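Local coordinates for uncharacterized protein (Neisseria meningitidis serogroup B, PDB 3NYM) that is of unknown function; it belongs to an uncharacterised protein family, and its chain is built of helices and loops without strands, at residues D50-W53 / D54-F57. Residues are numbered along the deposited sequence; the frame is centred on the assembly and turned at random.
Sequences DGNW and DNEF
Asn-52 reaches forward to the backbone of Asn-55. Its OD1 accepts from Asn-55 N at 2.9 Å. The bond is fairly straight, with an N-H...O angle of 155°, but the N-H comes from above the amide plane of Asn-52. With CG of Asn-52 anti to the backbone N (chi1 -171°), the amide comes up beside the first turn, close enough for the bond. The two side-chain amides then stack, their planes 11° apart. CG of Asn-52 lies 3.4 Å from CG of Asn-55. The two ND2 groups sit 3.1 Å apart, but both are donors and do not bond to each other.

Asn-52 is thus the N-cap of helix 53-60, covering an N-H that has no earlier helical carbonyl to pair with. Its own O accepts from Glu-56 N at 3.2 Å, and Phe-57 N bonds to Trp-53 O at 3.1 Å, the first i to i+4 bonds of the helix. Asn-8 holds the cap from outside: its ND2 donates to OD1 of Asn-52, and its OD1 accepts from Trp-53 N. The carboxylate of Asp-54 takes the backbone N-H groups of Leu-7 and Asn-8, so the N-terminal segment is tied to this helix start.

Trp-53 is the buried residue here. Its indole packs on Ile-104 of helix 83-113, and NE1 donates to Asp-46 O. The carboxylate end of Glu-56, a partly exposed residue, is looser. It lies oblique to the indole, and OE2 comes no nearer to CD1 of Trp-53 than 3.8 Å. OE1 of Glu-56 bonds to NZ of the dimethyl-lysine at position 45. A water bridges the two segments here. It accepts from Asn-52 N and donates to Glu-56 OE2 at 2.6 Å.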
# COMPACT_ATOMS: atom_id res chain seq x y z
N ASP A 50 -10.77 19.36 -4.55
CA ASP A 50 -11.72 18.41 -3.98
C ASP A 50 -11.10 17.09 -3.49
O ASP A 50 -11.71 16.37 -2.70
CB ASP A 50 -12.85 18.13 -4.97
CG ASP A 50 -13.75 19.34 -5.17
OD1 ASP A 50 -13.91 20.13 -4.21
OD2 ASP A 50 -14.28 19.50 -6.29
N GLY A 51 -9.90 16.79 -3.96
CA GLY A 51 -9.20 15.58 -3.56
C GLY A 51 -8.85 15.60 -2.09
O GLY A 51 -8.70 16.67 -1.49
N ASN A 52 -8.75 14.42 -1.49
CA ASN A 52 -8.32 14.29 -0.11
C ASN A 52 -7.70 12.92 0.08
O ASN A 52 -8.40 11.92 0.22
CB ASN A 52 -9.49 14.50 0.86
CG ASN A 52 -9.04 14.60 2.31
OD1 ASN A 52 -8.12 13.89 2.74
ND2 ASN A 52 -9.68 15.47 3.08
N TRP A 53 -6.37 12.87 0.04
CA TRP A 53 -5.65 11.60 0.03
C TRP A 53 -5.76 10.89 1.36
O TRP A 53 -5.86 9.67 1.42
CB TRP A 53 -4.17 11.82 -0.31
CG TRP A 53 -3.96 12.33 -1.70
CD1 TRP A 53 -4.91 12.72 -2.60
CD2 TRP A 53 -2.70 12.51 -2.36
NE1 TRP A 53 -4.32 13.13 -3.78
CE2 TRP A 53 -2.96 13.01 -3.65
CE3 TRP A 53 -1.37 12.28 -1.99
CZ2 TRP A 53 -1.96 13.28 -4.57
CZ3 TRP A 53 -0.37 12.55 -2.90
CH2 TRP A 53 -0.67 13.06 -4.17
N ASP A 54 -5.74 11.66 2.45
CA ASP A 54 -5.91 11.05 3.76
C ASP A 54 -7.30 10.41 3.92
O ASP A 54 -7.42 9.35 4.55
CB ASP A 54 -5.60 12.05 4.85
CG ASP A 54 -4.14 12.47 4.83
OD1 ASP A 54 -3.27 11.59 4.97
OD2 ASP A 54 -3.87 13.67 4.63
N ASN A 55 -8.34 11.02 3.36
CA ASN A 55 -9.68 10.43 3.42
C ASN A 55 -9.75 9.13 2.63
O ASN A 55 -10.39 8.18 3.07
CB ASN A 55 -10.76 11.40 2.91
CG ASN A 55 -11.10 12.48 3.92
OD1 ASN A 55 -10.58 12.49 5.04
ND2 ASN A 55 -11.99 13.40 3.53
N GLU A 56 -9.11 9.09 1.47
CA GLU A 56 -9.06 7.86 0.70
C GLU A 56 -8.42 6.74 1.52
O GLU A 56 -8.94 5.63 1.59
CB GLU A 56 -8.27 8.07 -0.59
CG GLU A 56 -8.87 9.14 -1.50
CD GLU A 56 -8.01 9.43 -2.71
OE1 GLU A 56 -7.34 8.49 -3.19
OE2 GLU A 56 -8.00 10.58 -3.19
N PHE A 57 -7.29 7.05 2.15
CA PHE A 57 -6.61 6.05 2.96
C PHE A 57 -7.48 5.58 4.12
O PHE A 57 -7.65 4.38 4.33
CB PHE A 57 -5.26 6.57 3.48
CG PHE A 57 -4.58 5.61 4.42
CD1 PHE A 57 -3.86 4.53 3.92
CD2 PHE A 57 -4.66 5.78 5.79
CE1 PHE A 57 -3.21 3.62 4.78
CE2 PHE A 57 -4.03 4.88 6.66
CZ PHE A 57 -3.30 3.80 6.16
O HOH W 1 -9.93 12.33 -2.93